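Local coordinates for protein similar to metal-dependent hydrolase (Staphylococcus aureus subsp. aureus Mu50, PDB 3ESH) that is probably a metal-dependent hydrolase of the metallo-beta-lactamase superfamily, although its substrate is not known, at residues L71-K74 and Q75-F79; Y152-K155 and N156-D159; V81-E84 and S85-I88; M106-H110 and F111-A115; L117-Q120 and A121-I125. All blocks are in the same frame, centred on the assembly; numbering follows the deposited sequence.

Contact 1: L71-K74 and Q75-F79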
loop_
_atom_site.group_PDB
_atom_site.type_symbol
_atom_site.label_atom_id
_atom_site.label_comp_id
_atom_site.label_asym_id
_atom_site.label_seq_id
_atom_site.Cartn_x
_atom_site.Cartn_y
_atom_site.Cartn_z
ATOM N N LEU A 71 3.409 29.413 -24.984
ATOM C CA LEU A 71 2.855 28.400 -25.871
ATOM C C LEU A 71 3.331 28.712 -27.278
ATOM O O LEU A 71 3.460 29.875 -27.648
ATOM C CB LEU A 71 1.318 28.413 -25.833
ATOM C CG LEU A 71 0.580 27.677 -24.704
ATOM C CD1 LEU A 71 1.050 28.170 -23.364
ATOM C CD2 LEU A 71 -0.920 27.893 -24.852
ATOM N N SER A 72 3.610 27.678 -28.058
ATOM C CA SER A 72 4.051 27.888 -29.424
ATOM C C SER A 72 2.840 28.276 -30.264
ATOM O O SER A 72 1.726 28.418 -29.752
ATOM C CB SER A 72 4.665 26.610 -29.988
ATOM O OG SER A 72 3.650 25.734 -30.449
ATOM N N GLU A 73 3.066 28.437 -31.561
ATOM C CA GLU A 73 2.003 28.809 -32.481
ATOM C C GLU A 73 1.097 27.605 -32.670
ATOM O O GLU A 73 -0.121 27.740 -32.768
ATOM C CB GLU A 73 2.610 29.223 -33.820
ATOM C CG GLU A 73 2.113 30.556 -34.364
ATOM C CD GLU A 73 2.142 31.676 -33.330
ATOM O OE1 GLU A 73 3.083 31.711 -32.506
ATOM O OE2 GLU A 73 1.226 32.529 -33.355
ATOM N N LYS A 74 1.701 26.423 -32.703
ATOM C CA LYS A 74 0.956 25.196 -32.878
ATOM C C LYS A 74 0.120 24.896 -31.641
ATOM O O LYS A 74 -0.997 24.382 -31.741
ATOM C CB LYS A 74 1.911 24.038 -33.149
ATOM C CG LYS A 74 1.219 22.757 -33.556
ATOM C CD LYS A 74 2.231 21.696 -33.945
ATOM C CE LYS A 74 1.551 20.417 -34.407
ATOM N NZ LYS A 74 2.559 19.418 -34.854
ATOM N N GLN A 75 0.658 25.212 -30.470
ATOM C CA GLN A 75 -0.074 24.964 -29.235
ATOM C C GLN A 75 -1.185 25.993 -29.057
ATOM O O GLN A 75 -2.261 25.659 -28.578
ATOM C CB GLN A 75 0.878 24.973 -28.037
ATOM C CG GLN A 75 1.890 23.839 -28.083
ATOM C CD GLN A 75 2.773 23.788 -26.859
ATOM O OE1 GLN A 75 3.362 24.787 -26.459
ATOM N NE2 GLN A 75 2.876 22.614 -26.260
ATOM N N LEU A 76 -0.937 27.238 -29.450
ATOM C CA LEU A 76 -1.968 28.252 -29.318
ATOM C C LEU A 76 -3.191 27.810 -30.124
ATOM O O LEU A 76 -4.322 27.896 -29.650
ATOM C CB LEU A 76 -1.470 29.611 -29.805
ATOM C CG LEU A 76 -0.455 30.348 -28.929
ATOM C CD1 LEU A 76 -0.024 31.631 -29.612
ATOM C CD2 LEU A 76 -1.057 30.664 -27.586
ATOM N N ARG A 77 -2.967 27.321 -31.335
ATOM C CA ARG A 77 -4.071 26.865 -32.167
ATOM C C ARG A 77 -4.729 25.587 -31.630
ATOM O O ARG A 77 -5.949 25.520 -31.485
ATOM C CB ARG A 77 -3.602 26.624 -33.609
ATOM C CG ARG A 77 -3.358 27.888 -34.416
ATOM C CD ARG A 77 -3.457 27.600 -35.913
ATOM N NE ARG A 77 -2.444 26.651 -36.360
ATOM C CZ ARG A 77 -1.145 26.927 -36.435
ATOM N NH1 ARG A 77 -0.703 28.131 -36.094
ATOM N NH2 ARG A 77 -0.290 25.999 -36.850
ATOM N N ASN A 78 -3.922 24.572 -31.344
ATOM C CA ASN A 78 -4.445 23.316 -30.835
ATOM C C ASN A 78 -5.201 23.478 -29.517
ATOM O O ASN A 78 -6.094 22.682 -29.213
ATOM C CB ASN A 78 -3.314 22.307 -30.616
ATOM C CG ASN A 78 -2.534 22.008 -31.883
ATOM O OD1 ASN A 78 -2.985 22.298 -32.994
ATOM N ND2 ASN A 78 -1.357 21.410 -31.722
ATOM N N PHE A 79 -4.846 24.494 -28.730
ATOM C CA PHE A 79 -5.489 24.710 -27.435
ATOM C C PHE A 79 -6.536 25.821 -27.408
ATOM O O PHE A 79 -6.960 26.257 -26.340
ATOM C CB PHE A 79 -4.434 24.974 -26.367
ATOM C CG PHE A 79 -3.612 23.775 -26.026
ATOM C CD1 PHE A 79 -4.216 22.610 -25.576
ATOM C CD2 PHE A 79 -2.225 23.808 -26.144
ATOM C CE1 PHE A 79 -3.454 21.493 -25.246
ATOM C CE2 PHE A 79 -1.455 22.691 -25.816
ATOM C CZ PHE A 79 -2.073 21.533 -25.366
#

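Contact 2: Y152-K155 and N156-D159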
loop_
_atom_site.group_PDB
_atom_site.type_symbol
_atom_site.label_atom_id
_atom_site.label_comp_id
_atom_site.label_asym_id
_atom_site.label_seq_id
_atom_site.Cartn_x
_atom_site.Cartn_y
_atom_site.Cartn_z
ATOM N N TYR A 152 2.722 18.384 -18.450
ATOM C CA TYR A 152 3.858 18.803 -17.634
ATOM C C TYR A 152 4.984 19.065 -18.622
ATOM O O TYR A 152 5.529 18.125 -19.189
ATOM C CB TYR A 152 4.287 17.709 -16.675
ATOM C CG TYR A 152 3.286 17.422 -15.579
ATOM C CD1 TYR A 152 2.730 18.454 -14.838
ATOM C CD2 TYR A 152 2.952 16.117 -15.235
ATOM C CE1 TYR A 152 1.870 18.196 -13.781
ATOM C CE2 TYR A 152 2.098 15.847 -14.167
ATOM C CZ TYR A 152 1.558 16.890 -13.449
ATOM O OH TYR A 152 0.680 16.644 -12.416
ATOM N N TRP A 153 5.321 20.336 -18.830
ATOM C CA TRP A 153 6.351 20.701 -19.795
ATOM C C TRP A 153 7.623 21.237 -19.179
ATOM O O TRP A 153 7.559 22.065 -18.268
ATOM C CB TRP A 153 5.830 21.774 -20.754
ATOM C CG TRP A 153 4.482 21.515 -21.371
ATOM C CD1 TRP A 153 3.893 20.305 -21.595
ATOM C CD2 TRP A 153 3.620 22.492 -21.958
ATOM N NE1 TRP A 153 2.730 20.467 -22.293
ATOM C CE2 TRP A 153 2.537 21.803 -22.532
ATOM C CE3 TRP A 153 3.666 23.890 -22.061
ATOM C CZ2 TRP A 153 1.499 22.461 -23.203
ATOM C CZ3 TRP A 153 2.638 24.543 -22.727
ATOM C CH2 TRP A 153 1.568 23.823 -23.290
ATOM N N ASP A 154 8.767 20.768 -19.690
ATOM C CA ASP A 154 10.085 21.220 -19.230
ATOM C C ASP A 154 10.109 22.720 -19.470
ATOM O O ASP A 154 10.647 23.496 -18.679
ATOM C CB ASP A 154 11.204 20.586 -20.072
ATOM C CG ASP A 154 11.420 19.122 -19.755
ATOM O OD1 ASP A 154 11.998 18.404 -20.597
ATOM O OD2 ASP A 154 11.025 18.692 -18.655
ATOM N N LYS A 155 9.500 23.103 -20.586
ATOM C CA LYS A 155 9.417 24.486 -21.003
ATOM C C LYS A 155 8.862 25.410 -19.914
ATOM O O LYS A 155 9.002 26.625 -20.000
ATOM C CB LYS A 155 8.553 24.560 -22.255
ATOM C CG LYS A 155 8.432 25.930 -22.857
ATOM C CD LYS A 155 7.880 25.850 -24.275
ATOM C CE LYS A 155 6.454 25.335 -24.316
ATOM N NZ LYS A 155 5.922 25.441 -25.698
ATOM N N ASN A 156 8.246 24.826 -18.890
ATOM C CA ASN A 156 7.649 25.581 -17.783
ATOM C C ASN A 156 8.498 25.636 -16.516
ATOM O O ASN A 156 8.024 26.084 -15.476
ATOM C CB ASN A 156 6.268 25.004 -17.424
ATOM C CG ASN A 156 5.199 25.322 -18.466
ATOM O OD1 ASN A 156 4.121 24.743 -18.443
ATOM N ND2 ASN A 156 5.495 26.247 -19.377
ATOM N N LYS A 157 9.739 25.168 -16.604
ATOM C CA LYS A 157 10.656 25.201 -15.468
ATOM C C LYS A 157 11.247 26.616 -15.374
ATOM O O LYS A 157 11.178 27.375 -16.347
ATOM C CB LYS A 157 11.787 24.198 -15.675
ATOM C CG LYS A 157 11.365 22.741 -15.728
ATOM C CD LYS A 157 12.543 21.855 -15.375
ATOM C CE LYS A 157 12.164 20.385 -15.266
ATOM N NZ LYS A 157 11.874 19.771 -16.580
ATOM N N GLY A 158 11.818 26.975 -14.221
ATOM C CA GLY A 158 12.406 28.297 -14.104
ATOM C C GLY A 158 12.763 28.855 -12.739
ATOM O O GLY A 158 12.460 28.260 -11.707
ATOM N N ASP A 159 13.412 30.021 -12.771
ATOM C CA ASP A 159 13.880 30.779 -11.599
ATOM C C ASP A 159 13.024 30.690 -10.357
ATOM O O ASP A 159 13.546 30.692 -9.246
ATOM C CB ASP A 159 14.013 32.271 -11.940
ATOM C CG ASP A 159 15.254 32.580 -12.718
ATOM O OD1 ASP A 159 15.503 31.903 -13.737
ATOM O OD2 ASP A 159 15.985 33.507 -12.310
#

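Contact 3: V81-E84 and S85-I88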
loop_
_atom_site.group_PDB
_atom_site.type_symbol
_atom_site.label_atom_id
_atom_site.label_comp_id
_atom_site.label_asym_id
_atom_site.label_seq_id
_atom_site.Cartn_x
_atom_site.Cartn_y
_atom_site.Cartn_z
ATOM N N VAL A 81 -6.537 29.061 -27.875
ATOM C CA VAL A 81 -6.260 30.284 -27.149
ATOM C C VAL A 81 -6.729 31.483 -27.984
ATOM O O VAL A 81 -6.274 31.676 -29.109
ATOM C CB VAL A 81 -4.753 30.419 -26.888
ATOM C CG1 VAL A 81 -4.496 31.482 -25.849
ATOM C CG2 VAL A 81 -4.192 29.090 -26.460
ATOM N N ASP A 82 -7.641 32.282 -27.442
ATOM C CA ASP A 82 -8.121 33.456 -28.167
ATOM C C ASP A 82 -7.177 34.605 -27.879
ATOM O O ASP A 82 -6.764 35.329 -28.786
ATOM C CB ASP A 82 -9.534 33.832 -27.724
ATOM C CG ASP A 82 -10.509 32.700 -27.899
ATOM O OD1 ASP A 82 -10.577 32.129 -29.014
ATOM O OD2 ASP A 82 -11.211 32.381 -26.916
ATOM N N GLU A 83 -6.850 34.763 -26.600
ATOM C CA GLU A 83 -5.950 35.808 -26.143
ATOM C C GLU A 83 -5.012 35.191 -25.119
ATOM O O GLU A 83 -5.379 34.252 -24.422
ATOM C CB GLU A 83 -6.740 36.952 -25.486
ATOM C CG GLU A 83 -7.479 36.537 -24.202
ATOM C CD GLU A 83 -8.201 37.694 -23.513
ATOM O OE1 GLU A 83 -7.521 38.635 -23.051
ATOM O OE2 GLU A 83 -9.452 37.663 -23.431
ATOM N N GLU A 84 -3.795 35.706 -25.044
ATOM C CA GLU A 84 -2.829 35.219 -24.076
ATOM C C GLU A 84 -3.066 36.012 -22.799
ATOM O O GLU A 84 -3.970 36.851 -22.735
ATOM C CB GLU A 84 -1.400 35.437 -24.575
ATOM C CG GLU A 84 -0.939 34.421 -25.621
ATOM C CD GLU A 84 0.437 34.743 -26.194
ATOM O OE1 GLU A 84 0.545 35.673 -27.027
ATOM O OE2 GLU A 84 1.415 34.075 -25.804
ATOM N N SER A 85 -2.242 35.757 -21.796
ATOM C CA SER A 85 -2.363 36.407 -20.502
ATOM C C SER A 85 -2.282 37.936 -20.498
ATOM O O SER A 85 -1.553 38.535 -21.281
ATOM C CB SER A 85 -1.307 35.822 -19.557
ATOM O OG SER A 85 -1.391 36.377 -18.261
ATOM N N HIS A 86 -3.061 38.543 -19.598
ATOM C CA HIS A 86 -3.113 39.994 -19.388
ATOM C C HIS A 86 -2.896 40.177 -17.908
ATOM O O HIS A 86 -3.408 41.127 -17.313
ATOM C CB HIS A 86 -4.492 40.576 -19.712
ATOM C CG HIS A 86 -4.713 40.853 -21.160
ATOM N ND1 HIS A 86 -5.125 39.886 -22.049
ATOM C CD2 HIS A 86 -4.549 41.986 -21.882
ATOM C CE1 HIS A 86 -5.200 40.411 -23.260
ATOM N NE2 HIS A 86 -4.856 41.685 -23.185
ATOM N N ILE A 87 -2.144 39.261 -17.312
ATOM C CA ILE A 87 -1.912 39.300 -15.878
ATOM C C ILE A 87 -1.206 40.565 -15.377
ATOM O O ILE A 87 -1.453 41.001 -14.254
ATOM C CB ILE A 87 -1.146 38.030 -15.424
ATOM C CG1 ILE A 87 -1.267 37.861 -13.914
ATOM C CG2 ILE A 87 0.311 38.110 -15.853
ATOM C CD1 ILE A 87 -0.678 36.578 -13.409
ATOM N N ILE A 88 -0.345 41.167 -16.192
ATOM C CA ILE A 88 0.338 42.386 -15.757
ATOM C C ILE A 88 -0.643 43.557 -15.687
ATOM O O ILE A 88 -0.780 44.198 -14.641
ATOM C CB ILE A 88 1.521 42.776 -16.698
ATOM C CG1 ILE A 88 2.634 41.724 -16.626
ATOM C CG2 ILE A 88 2.091 44.119 -16.289
ATOM C CD1 ILE A 88 2.286 40.424 -17.304
#

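Contact 4: M106-H110 and F111-A115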
loop_
_atom_site.group_PDB
_atom_site.type_symbol
_atom_site.label_atom_id
_atom_site.label_comp_id
_atom_site.label_asym_id
_atom_site.label_seq_id
_atom_site.Cartn_x
_atom_site.Cartn_y
_atom_site.Cartn_z
HETATM N N MSE A 106 0.045 26.860 -6.022
HETATM C CA MSE A 106 -0.400 26.086 -7.175
HETATM C C MSE A 106 -1.298 24.900 -6.787
HETATM O O MSE A 106 -0.980 24.146 -5.883
HETATM C CB MSE A 106 0.810 25.553 -7.949
HETATM C CG MSE A 106 1.845 26.571 -8.338
HETATM SE SE MSE A 106 1.157 27.865 -9.637
HETATM C CE MSE A 106 0.896 26.625 -11.050
ATOM N N THR A 107 -2.432 24.757 -7.464
ATOM C CA THR A 107 -3.327 23.642 -7.199
ATOM C C THR A 107 -2.682 22.408 -7.828
ATOM O O THR A 107 -2.765 21.315 -7.288
ATOM C CB THR A 107 -4.701 23.865 -7.847
ATOM O OG1 THR A 107 -4.576 23.778 -9.271
ATOM C CG2 THR A 107 -5.233 25.226 -7.481
ATOM N N HIS A 108 -2.039 22.622 -8.974
ATOM C CA HIS A 108 -1.317 21.585 -9.698
ATOM C C HIS A 108 -0.494 22.228 -10.816
ATOM O O HIS A 108 -0.708 23.375 -11.139
ATOM C CB HIS A 108 -2.269 20.498 -10.222
ATOM C CG HIS A 108 -3.291 20.989 -11.198
ATOM N ND1 HIS A 108 -4.145 22.035 -10.921
ATOM C CD2 HIS A 108 -3.647 20.523 -12.417
ATOM C CE1 HIS A 108 -4.986 22.192 -11.922
ATOM N NE2 HIS A 108 -4.707 21.285 -12.847
HETATM N N MSE A 109 0.453 21.488 -11.386
HETATM C CA MSE A 109 1.371 22.017 -12.403
HETATM C C MSE A 109 1.080 21.785 -13.891
HETATM O O MSE A 109 1.978 21.895 -14.726
HETATM C CB MSE A 109 2.791 21.536 -12.093
HETATM C CG MSE A 109 3.350 22.052 -10.785
HETATM SE SE MSE A 109 3.652 24.005 -10.740
HETATM C CE MSE A 109 4.903 24.031 -12.217
ATOM N N HIS A 110 -0.171 21.479 -14.222
ATOM C CA HIS A 110 -0.540 21.288 -15.625
ATOM C C HIS A 110 -0.280 22.620 -16.365
ATOM O O HIS A 110 -0.257 23.686 -15.740
ATOM C CB HIS A 110 -2.005 20.853 -15.709
ATOM C CG HIS A 110 -2.226 19.432 -15.297
ATOM N ND1 HIS A 110 -3.482 18.891 -15.133
ATOM C CD2 HIS A 110 -1.352 18.434 -15.034
ATOM C CE1 HIS A 110 -3.369 17.622 -14.788
ATOM N NE2 HIS A 110 -2.088 17.319 -14.721
ATOM N N PHE A 111 -0.078 22.565 -17.679
ATOM C CA PHE A 111 0.239 23.774 -18.434
ATOM C C PHE A 111 -0.809 24.880 -18.338
ATOM O O PHE A 111 -0.466 26.059 -18.266
ATOM C CB PHE A 111 0.504 23.443 -19.909
ATOM C CG PHE A 111 -0.740 23.359 -20.745
ATOM C CD1 PHE A 111 -1.444 22.167 -20.857
ATOM C CD2 PHE A 111 -1.214 24.483 -21.416
ATOM C CE1 PHE A 111 -2.606 22.093 -21.629
ATOM C CE2 PHE A 111 -2.370 24.429 -22.190
ATOM C CZ PHE A 111 -3.070 23.231 -22.299
ATOM N N ASP A 112 -2.084 24.506 -18.334
ATOM C CA ASP A 112 -3.146 25.495 -18.247
ATOM C C ASP A 112 -3.066 26.298 -16.944
ATOM O O ASP A 112 -3.721 27.320 -16.801
ATOM C CB ASP A 112 -4.526 24.820 -18.396
ATOM C CG ASP A 112 -4.672 23.558 -17.546
ATOM O OD1 ASP A 112 -3.784 22.677 -17.621
ATOM O OD2 ASP A 112 -5.697 23.435 -16.808
ATOM N N HIS A 113 -2.239 25.851 -16.009
ATOM C CA HIS A 113 -2.092 26.538 -14.723
ATOM C C HIS A 113 -0.688 27.087 -14.453
ATOM O O HIS A 113 -0.539 28.084 -13.752
ATOM C CB HIS A 113 -2.457 25.601 -13.553
ATOM C CG HIS A 113 -3.908 25.206 -13.500
ATOM N ND1 HIS A 113 -4.534 24.504 -14.511
ATOM C CD2 HIS A 113 -4.850 25.412 -12.552
ATOM C CE1 HIS A 113 -5.800 24.296 -14.191
ATOM N NE2 HIS A 113 -6.018 24.838 -13.007
ATOM N N ALA A 114 0.333 26.448 -15.019
ATOM C CA ALA A 114 1.712 26.854 -14.760
ATOM C C ALA A 114 2.508 27.537 -15.874
ATOM O O ALA A 114 3.595 28.049 -15.625
ATOM C CB ALA A 114 2.484 25.650 -14.255
ATOM N N ALA A 115 1.982 27.567 -17.090
ATOM C CA ALA A 115 2.715 28.205 -18.186
ATOM C C ALA A 115 3.071 29.668 -17.924
ATOM O O ALA A 115 4.131 30.143 -18.343
ATOM C CB ALA A 115 1.938 28.092 -19.473
#

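Contact 5: L117-Q120 and A121-I125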
loop_
_atom_site.group_PDB
_atom_site.type_symbol
_atom_site.label_atom_id
_atom_site.label_comp_id
_atom_site.label_asym_id
_atom_site.label_seq_id
_atom_site.Cartn_x
_atom_site.Cartn_y
_atom_site.Cartn_z
ATOM N N LEU A 117 4.082 31.022 -15.324
ATOM C CA LEU A 117 4.999 31.177 -14.194
ATOM C C LEU A 117 6.327 31.818 -14.587
ATOM O O LEU A 117 6.994 32.441 -13.758
ATOM C CB LEU A 117 5.267 29.827 -13.514
ATOM C CG LEU A 117 4.220 29.375 -12.488
ATOM C CD1 LEU A 117 4.624 28.028 -11.885
ATOM C CD2 LEU A 117 4.085 30.451 -11.408
ATOM N N THR A 118 6.721 31.660 -15.843
ATOM C CA THR A 118 7.965 32.232 -16.318
ATOM C C THR A 118 7.765 32.800 -17.708
ATOM O O THR A 118 6.797 32.474 -18.388
ATOM C CB THR A 118 9.070 31.173 -16.426
ATOM O OG1 THR A 118 8.728 30.237 -17.454
ATOM C CG2 THR A 118 9.251 30.451 -15.103
ATOM N N ASP A 119 8.671 33.666 -18.134
ATOM C CA ASP A 119 8.612 34.214 -19.472
ATOM C C ASP A 119 9.560 33.299 -20.234
ATOM O O ASP A 119 9.992 32.285 -19.725
ATOM C CB ASP A 119 9.171 35.656 -19.498
ATOM C CG ASP A 119 10.534 35.785 -18.809
ATOM O OD1 ASP A 119 11.419 34.953 -19.065
ATOM O OD2 ASP A 119 10.721 36.735 -18.017
ATOM N N GLN A 120 9.830 33.649 -21.490
ATOM C CA GLN A 120 10.752 32.819 -22.307
ATOM C C GLN A 120 12.165 32.944 -21.750
ATOM O O GLN A 120 12.570 34.022 -21.303
ATOM C CB GLN A 120 10.766 33.291 -23.696
ATOM C CG GLN A 120 9.388 33.594 -24.071
ATOM C CD GLN A 120 9.252 35.042 -24.365
ATOM O OE1 GLN A 120 9.422 35.924 -23.478
ATOM N NE2 GLN A 120 8.941 35.333 -25.634
ATOM N N ALA A 121 12.958 31.899 -21.918
ATOM C CA ALA A 121 14.283 31.960 -21.332
ATOM C C ALA A 121 14.032 31.554 -19.862
ATOM O O ALA A 121 14.872 31.782 -18.993
ATOM C CB ALA A 121 14.875 33.365 -21.357
ATOM N N GLY A 122 12.863 30.966 -19.606
ATOM C CA GLY A 122 12.501 30.494 -18.285
ATOM C C GLY A 122 12.911 31.340 -17.101
ATOM O O GLY A 122 13.185 30.792 -16.034
ATOM N N HIS A 123 12.955 32.659 -17.262
ATOM C CA HIS A 123 13.332 33.500 -16.130
ATOM C C HIS A 123 12.356 33.234 -14.996
ATOM O O HIS A 123 12.554 32.314 -14.210
ATOM C CB HIS A 123 13.286 34.986 -16.469
ATOM C CG HIS A 123 13.495 35.875 -15.281
ATOM N ND1 HIS A 123 13.106 37.198 -15.260
ATOM C CD2 HIS A 123 14.035 35.628 -14.060
ATOM C CE1 HIS A 123 13.393 37.723 -14.083
ATOM N NE2 HIS A 123 13.957 36.792 -13.335
ATOM N N ALA A 124 11.301 34.038 -14.917
ATOM C CA ALA A 124 10.300 33.867 -13.877
ATOM C C ALA A 124 9.491 35.116 -13.621
ATOM O O ALA A 124 9.997 36.075 -13.060
ATOM C CB ALA A 124 10.947 33.436 -12.567
ATOM N N ILE A 125 8.234 35.106 -14.045
ATOM C CA ILE A 125 7.349 36.231 -13.787
ATOM C C ILE A 125 7.260 36.068 -12.271
ATOM O O ILE A 125 7.522 34.966 -11.789
ATOM C CB ILE A 125 5.947 35.980 -14.392
ATOM C CG1 ILE A 125 6.062 35.521 -15.853
ATOM C CG2 ILE A 125 5.107 37.216 -14.253
ATOM C CD1 ILE A 125 6.760 36.491 -16.766
#

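Contact 1: L71-K74 and Q75-F79
Gln75 OE1 is gripped by two donors: the backbone N of Ser72, at 3.3 Å from Gln75 OE1, and Lys155 NZ from a distant loop. The first bond is weak in length yet nearly straight, with 168° at the hydrogen. Its counterpart runs the other way, because Gln75 N gives its hydrogen to Ser72 OG over 3.0 Å at 159°. Ser72 can accept there because chi1 of 82° holds OG between its own N and carbonyl carbon, turned into the opening of the helix. Gln75 carries its amide back toward the start of the segment on a chain that is extended beyond CG. From Leu76 onward the ordinary helical bonds take over: Leu76 N meets Ser72 O at 2.9 Å, the donor tilted out of the carbonyl plane, and Arg77 N follows to Glu73 O at 3.2 Å.

Beside the polar cap lies an apolar clasp. Leu71, just ahead of the cap residue, touches Leu76 CD2 with its CB at 3.7 Å, and its CD2 reaches the same methyl at 3.9 Å; Val81 packs on both leucines. On the exposed flank the Arg77 guanidinium spreads one face over Lys74 CA and Glu73 O. The opposite charges of Glu73 OE2 and Arg77 NH1 remain 5.5 Å apart, too far for a salt bridge. Past the last turn, the Phe79 ring meets that of Phe111. Reciprocal Ser72–Gln75 bonds flanked by a Leu71–Leu76 contact are the signature of a capping box with a hydrophobic staple, here opening helix 73-78.

Contact 2: Y152-K155 and N156-D159
Asp154 and Lys157 run side by side and point the same way, as do Trp153 and Asn156, so two pairs of side chains leave one tight turn. In the charged pair, Asp154 OD2 stands 2.5 Å from Lys157 NZ, a salt bridge modelled shorter than usual, whose exact length is doubtful at this resolution. The lysine is extended as far as CE and turns only at the last bond, chi4 72°, which carries NZ to the carboxylate while CG lies 3.1 Å from Asp154 O.

The second pair has its flat groups turned 41° apart. Asn156 OD1 comes obliquely to the benzene part of the Trp153 indole, 3.7 Å from CE3, a packing contact and not a polar bond. The indole is stacked on Phe111, and its NE1 is bonded to Ser150 O. The asparagine is buried, touching Phe141 of helix 135-142 and Lys70.

The backbone supplies the frame. Lys157 N donates to Asp154 O over 2.8 Å at 158°, approaching from above the carbonyl plane, and Asn156 N bonds to Trp153 O within the same short 3-10 turn, though the position of that nitrogen is less certain. The chemistry therefore separates: aromatic and amide surfaces face the protein, whereas the Asp154–Lys157 charges lie toward solvent, where water probably screens their attraction and limits its contribution to stability.

Contact 3: V81-E84 and S85-I88
Glu84, Ser85 and His86 have the most surface buried here, and Glu84 meets His86 through its backbone carbonyl. His86 ND1 lies 3.3 Å from Glu84 O and donates to it, but the angle at the hydrogen is only 124°, so the bond is weak. The ring is brought back over the preceding peptide by a first torsion that leaves CG beside the backbone N. The carboxylate of Glu84 takes no part here: its chain runs extended beyond CG and leads away, and OE2 accepts from the backbone N of Gly69.

A second group meets the same ring. Glu83 OE1 approaches obliquely and is 2.9 Å from both ND1 and CE1 of His86. The carboxylate and imidazole planes stand 88° apart, and the direction of the N–H rules out a hydrogen bond, so this is a close polar approach without a formed bond.

Ser85 sets up what follows. Its OG accepts from Ile87 N over 3.1 Å at 150°, an ST turn, and the hydroxyl lies there because OG is trans to its own N. His86 is the N-cap of helix 87-92, so the serine sits one residue ahead of the cap and ties down an amide in the first turn.

Outside the segments, Ser85 shares a backbone hydrogen bond with Gly67, and His86 one with Asn12. Earlier in the loop that leaves helix 73-78, Asp82 makes a salt bridge with Lys17.

Contact 4: M106-H110 and F111-A115
His108 reaches across to His113: from CB, chi1 of 62° puts CG between the backbone N and the carbonyl carbon. Beyond CG the ring divides. ND1 is hydrogen-bonded with Thr107 OG1, modelled at 2.4 Å, too short for the distance to be trusted; either atom could be the donor. CD2 comes within 3.2 Å of His110 ND1. CE1 lies 3.0 Å above the His113 ring plane, over its centre, in an edge-to-face (T-shaped) pair with planes at 55°, tight enough that the exact spacing is doubtful. NE2 also lies over that ring, less closely, and is hydrogen-bonded outside the two segments.

Behind the pair, His110 O accepts from His113 N at 2.9 Å, from above the carbonyl plane, and from Ala114 N at 2.9 Å, nearly in line with the C=O bond. The His-X-His-X-Asp-His sequence of residues 108-113 matches the metal-binding motif of this superfamily, and His110 faces a possibly empty site with His185 and Asp206.

The loop leaves strand 103-105 and enters helix 111-114. The CE atoms of selenomethionines Met106 and Met109 meet Ala114 CB, while both side chains touch Val133 of strand 130-134 and Met109 touches Phe141 of helix 135-142.

Contact 5: L117-Q120 and A121-I125
Chi1 of 49° sets the Asp119 carboxylate between its own backbone N and carbonyl carbon, and chi1 of 173° swings the His123 ring away from the backbone N; these settings bring the carboxylate across the start of the His123 side chain, the two crossing obliquely. Asp119 OD1 receives the hydrogen of His123 N over 3.3 Å, met from above the carboxylate plane. OD2 of Asp119 lies at the edge of the imidazole, 3.7 Å from His123 ND1. The acceptor therefore braces the backbone amide, with the ring a looser neighbour.

Two arms, 147° apart in direction, run back on themselves here, making a hairpin-shaped loop between helix 111-114 and strand 130-134 without regular strand structure. At its end Ala121 and Gly122 both take positive phi, and Gly122 CA makes a C–H···O contact with Asp119 O at 3.4 Å. Near the open end Ile125 N gives a weak, bent bond to Leu117 O at 3.0 Å, and Thr118 CA lies 3.8 Å from Ala124 CA. Ile125 CD1 folds over the Asp119 side chain, 3.7 Å from its CB. Thr118 OG1 bonds to Lys70 NZ, and His123 and Ala124 rest against Asp159.

Overall arrangement
Along the chain the order is contact 1, contact 3, contact 4, contact 5, contact 2, all in the region related to metallo-beta-lactamases. Contact 4, whose centre is about 8 Å from that of the chain, is the most central; contacts 1 and 2 have centres about 16 and 10 Å from it, and both reach the Phe111 ring, through Phe79 and Trp153. The surface contacts 1 and 2 also join through Gln75 OE1 and Lys155 NZ, 2.7 Å apart. Contact 5 meets contact 4 through Leu117 and contact 2 through His123 and Ala124, which touch Asp159. Contact 3 touches contact 1 alone, through Val81 and Glu84. Contacts 1, 2 and 5 thus pack on contact 4, which carries the probable metal-site motif after strand 103-105.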